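Local structure of solute-binding periplasmic protein of iron/siderophore ABC transporter (Yersinia pestis, 6B2Y) at residues K202-D205 / I206-K209; G86-R89 / K90-Q94. The protein probably binds chelated iron in the periplasm and hands it to an inner-membrane ABC transporter. All coordinates share one frame; numbering follows the deposited sequence.

Contact 1: K202-D205 / I206-K209; sequences KVTD and ITNK
T204 meets T207 and N208, three and four residues on, in the last turn of the alpha helix 186-207. In the bilobal binding-protein fold this is probably the long helix that joins the two lobes. The carbonyl O of T204 takes the N-H of N208 at 2.9 Å, and the N208 side chain runs beside that of T204, both pointing the same way, with OD1 3.7 Å from T204 CB. The T207 hydroxyl, placed between the backbone N and the carbonyl carbon (chi1 59°), lies 3.3 Å from T204 CA and is hydrogen-bonded to Q245 O.

I206 is gripped through its backbone: its N donates to V203 O at 3.1 Å, from well above the carbonyl plane. T207 N reaches the same oxygen in that plane, along a straighter bond of 2.9 Å (N-H...O 167°). V203 O thus serves both an i+3 and an i+4 amide. The I206 side chain, with CG1 anti to its carbonyl carbon (chi1 -70°), leaves the helix to rest on Q354 and F355. D205 contributes mainly its backbone. A water donates to D205 O at 2.8 Å and accepts from K209 NZ at 3.0 Å, at the end of a lysine chain bent at chi2 and chi4.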
loop_
_atom_site.group_PDB
_atom_site.type_symbol
_atom_site.label_atom_id
_atom_site.label_comp_id
_atom_site.label_asym_id
_atom_site.label_seq_id
_atom_site.Cartn_x
_atom_site.Cartn_y
_atom_site.Cartn_z
ATOM N N LYS A 202 -4.248 5.403 -18.215
ATOM C CA LYS A 202 -3.106 5.101 -19.080
ATOM C C LYS A 202 -2.934 3.607 -19.269
ATOM O O LYS A 202 -2.502 3.152 -20.338
ATOM C CB LYS A 202 -1.816 5.671 -18.489
ATOM C CG LYS A 202 -1.718 7.164 -18.532
ATOM C CD LYS A 202 -0.497 7.634 -17.760
ATOM C CE LYS A 202 -0.425 9.139 -17.752
ATOM N NZ LYS A 202 0.788 9.623 -17.052
ATOM N N VAL A 203 -3.239 2.834 -18.233
ATOM C CA VAL A 203 -3.135 1.384 -18.275
ATOM C C VAL A 203 -4.383 0.760 -18.874
ATOM O O VAL A 203 -4.292 -0.087 -19.765
ATOM C CB VAL A 203 -2.871 0.834 -16.856
ATOM C CG1 VAL A 203 -3.000 -0.685 -16.831
ATOM C CG2 VAL A 203 -1.485 1.282 -16.350
ATOM N N THR A 204 -5.569 1.161 -18.391
ATOM C CA THR A 204 -6.786 0.492 -18.838
ATOM C C THR A 204 -7.159 0.854 -20.266
ATOM O O THR A 204 -7.852 0.061 -20.916
ATOM C CB THR A 204 -7.972 0.792 -17.905
ATOM O OG1 THR A 204 -8.273 2.194 -17.908
ATOM C CG2 THR A 204 -7.653 0.302 -16.493
ATOM N N ASP A 205 -6.733 2.021 -20.760
ATOM C CA ASP A 205 -6.913 2.335 -22.180
ATOM C C ASP A 205 -6.447 1.168 -23.043
ATOM O O ASP A 205 -7.071 0.848 -24.065
ATOM C CB ASP A 205 -6.132 3.604 -22.559
ATOM C CG ASP A 205 -6.863 4.919 -22.210
ATOM O OD1 ASP A 205 -7.991 4.917 -21.670
ATOM O OD2 ASP A 205 -6.274 5.984 -22.493
ATOM N N ILE A 206 -5.359 0.517 -22.635
ATOM C CA ILE A 206 -4.806 -0.637 -23.343
ATOM C C ILE A 206 -5.382 -1.950 -22.823
ATOM O O ILE A 206 -5.795 -2.812 -23.607
ATOM C CB ILE A 206 -3.259 -0.631 -23.238
ATOM C CG1 ILE A 206 -2.672 0.508 -24.070
ATOM C CG2 ILE A 206 -2.695 -1.974 -23.673
ATOM C CD1 ILE A 206 -1.182 0.728 -23.868
ATOM N N THR A 207 -5.402 -2.165 -21.503
ATOM C CA THR A 207 -5.771 -3.490 -21.007
ATOM C C THR A 207 -7.271 -3.783 -21.076
ATOM O O THR A 207 -7.650 -4.959 -20.998
ATOM C CB THR A 207 -5.287 -3.695 -19.566
ATOM O OG1 THR A 207 -5.870 -2.690 -18.732
ATOM C CG2 THR A 207 -3.738 -3.605 -19.481
ATOM N N ASN A 208 -8.129 -2.764 -21.217
ATOM C CA ASN A 208 -9.560 -3.037 -21.393
ATOM C C ASN A 208 -9.824 -3.890 -22.633
ATOM O O ASN A 208 -10.759 -4.706 -22.638
ATOM C CB ASN A 208 -10.356 -1.730 -21.498
ATOM C CG ASN A 208 -10.601 -1.061 -20.144
ATOM O OD1 ASN A 208 -10.482 -1.687 -19.095
ATOM N ND2 ASN A 208 -10.951 0.225 -20.175
ATOM N N LYS A 209 -9.015 -3.725 -23.686
ATOM C CA LYS A 209 -9.264 -4.374 -24.975
ATOM C C LYS A 209 -8.651 -5.759 -25.105
ATOM O O LYS A 209 -8.920 -6.449 -26.092
ATOM C CB LYS A 209 -8.738 -3.497 -26.117
ATOM C CG LYS A 209 -9.091 -2.029 -25.992
ATOM C CD LYS A 209 -10.523 -1.768 -26.413
ATOM C CE LYS A 209 -10.926 -0.324 -26.121
ATOM N NZ LYS A 209 -10.402 0.656 -27.118
HETATM O O HOH W 1 -9.295 2.286 -24.911
#

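Contact 2: G86-R89 / K90-Q94; sequences GDFR and KLDPQ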
loop_
_atom_site.group_PDB
_atom_site.type_symbol
_atom_site.label_atom_id
_atom_site.label_comp_id
_atom_site.label_asym_id
_atom_site.label_seq_id
_atom_site.Cartn_x
_atom_site.Cartn_y
_atom_site.Cartn_z
ATOM N N GLY A 86 1.668 2.129 15.648
ATOM C CA GLY A 86 3.102 1.947 15.451
ATOM C C GLY A 86 3.529 1.424 14.092
ATOM O O GLY A 86 4.739 1.347 13.846
ATOM N N ASP A 87 2.594 1.073 13.205
ATOM C CA ASP A 87 2.984 0.410 11.960
ATOM C C ASP A 87 3.865 1.280 11.068
ATOM O O ASP A 87 4.671 0.754 10.295
ATOM C CB ASP A 87 1.749 -0.011 11.161
ATOM C CG ASP A 87 1.085 -1.263 11.703
ATOM O OD1 ASP A 87 1.590 -1.855 12.686
ATOM O OD2 ASP A 87 0.040 -1.647 11.141
ATOM N N PHE A 88 3.684 2.599 11.085
ATOM C CA PHE A 88 4.473 3.416 10.173
ATOM C C PHE A 88 5.943 3.416 10.582
ATOM O O PHE A 88 6.831 3.131 9.768
ATOM C CB PHE A 88 3.929 4.844 10.122
ATOM C CG PHE A 88 4.729 5.765 9.235
ATOM C CD1 PHE A 88 4.916 5.469 7.894
ATOM C CD2 PHE A 88 5.274 6.942 9.746
ATOM C CE1 PHE A 88 5.646 6.310 7.071
ATOM C CE2 PHE A 88 6.007 7.784 8.936
ATOM C CZ PHE A 88 6.196 7.474 7.598
ATOM N N ARG A 89 6.223 3.720 11.847
ATOM C CA ARG A 89 7.627 3.753 12.268
ATOM C C ARG A 89 8.248 2.358 12.272
ATOM O O ARG A 89 9.411 2.188 11.883
ATOM C CB ARG A 89 7.760 4.381 13.651
ATOM C CG ARG A 89 9.222 4.607 14.044
ATOM C CD ARG A 89 9.335 5.078 15.474
ATOM N NE ARG A 89 9.265 3.986 16.437
ATOM C CZ ARG A 89 8.927 4.137 17.713
ATOM N NH1 ARG A 89 8.600 5.342 18.180
ATOM N NH2 ARG A 89 8.898 3.086 18.524
ATOM N N LYS A 90 7.492 1.355 12.710
ATOM C CA LYS A 90 8.058 0.031 12.940
ATOM C C LYS A 90 8.122 -0.814 11.671
ATOM O O LYS A 90 9.090 -1.565 11.468
ATOM C CB LYS A 90 7.244 -0.691 14.008
ATOM C CG LYS A 90 7.947 -1.933 14.515
ATOM C CD LYS A 90 6.964 -3.055 14.814
ATOM C CE LYS A 90 7.706 -4.296 15.304
ATOM N NZ LYS A 90 7.699 -4.415 16.785
ATOM N N LEU A 91 7.115 -0.710 10.804
ATOM C CA LEU A 91 7.071 -1.534 9.605
ATOM C C LEU A 91 7.489 -0.786 8.348
ATOM O O LEU A 91 7.752 -1.426 7.323
ATOM C CB LEU A 91 5.670 -2.132 9.421
ATOM C CG LEU A 91 5.240 -3.092 10.535
ATOM C CD1 LEU A 91 3.920 -3.770 10.195
ATOM C CD2 LEU A 91 6.327 -4.131 10.817
ATOM N N ASP A 92 7.587 0.538 8.394
ATOM C CA ASP A 92 8.161 1.318 7.299
ATOM C C ASP A 92 9.226 2.276 7.828
ATOM O O ASP A 92 9.139 3.490 7.627
ATOM C CB ASP A 92 7.075 2.087 6.544
ATOM C CG ASP A 92 7.559 2.595 5.199
ATOM O OD1 ASP A 92 8.740 2.352 4.869
ATOM O OD2 ASP A 92 6.759 3.224 4.460
ATOM N N PRO A 93 10.276 1.750 8.474
ATOM C CA PRO A 93 11.342 2.635 8.986
ATOM C C PRO A 93 12.028 3.478 7.926
ATOM O O PRO A 93 12.524 4.573 8.242
ATOM C CB PRO A 93 12.334 1.647 9.623
ATOM C CG PRO A 93 12.060 0.335 8.931
ATOM C CD PRO A 93 10.571 0.331 8.745
ATOM N N GLN A 94 12.111 2.996 6.683
ATOM C CA GLN A 94 12.792 3.770 5.654
ATOM C C GLN A 94 12.046 5.062 5.346
ATOM O O GLN A 94 12.649 6.139 5.304
ATOM C CB GLN A 94 12.962 2.932 4.393
ATOM C CG GLN A 94 13.765 1.672 4.617
ATOM C CD GLN A 94 13.819 0.846 3.370
ATOM O OE1 GLN A 94 14.170 1.353 2.302
ATOM N NE2 GLN A 94 13.431 -0.416 3.478
#
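D87 meets L91, and F88 meets D92, one turn later in a local contact running from the short helix 87-91, which follows strand 81-85 of the five-stranded parallel sheet, across the kink into the start of helix 93-102. Three backbone bonds of i to i+4 spacing hold the turn: K90 N to G86 O, nearly in line with the carbonyl, L91 N to D87 O (2.9 Å), and D92 N to F88 O (3.0 Å), the last two entering from above the carbonyl planes. The D87 and L91 side chains run side by side, L91 CD1 lying 3.9 Å from D87 OD1; the carboxylate of D87 also forms a salt bridge with R64.

F88 extends with CG anti to the backbone N (chi1 178°), and its ring meets those of F66 and W84. The D92 carboxylate stands almost perpendicular to the ring (85°), its OD2 4.2 Å from F88 CE1 and hydrogen-bonded to Y67 OH and T95 OG1. D92 has left helical backbone angles and sits at the N-cap of helix 93-102, where its side chain caps a backbone N just beyond Q94. P93, lacking an N-H, could not have continued the ladder to R89 O, which lies 3.5 Å from P93 CA. Such an Asp-Pro start, an aspartate N-cap followed by proline in the first turn, is a familiar way to begin a new helix at a chain kink.

From the N terminus, contact 2 comes first: after strand 81-85 the chain forms the short helix 87-91, kinks at D92 and enters helix 93-102. It then builds the rest of the parallel sheet before helix 186-207 carries it to contact 1, just ahead of strand 217-221 in the mixed sheet. Contact 1 closes one helical turn, contact 2 a turn and the kink after it, so neither encloses a long loop, and they follow in series without nesting or crossing. The centres of contacts 1 and 2 are about 34 Å apart, on opposite sides of the chain's centre. Their nearest atoms are about 22 Å apart. Contact 2 belongs to the parallel-sheet lobe; contact 1 leads into the mixed-sheet lobe.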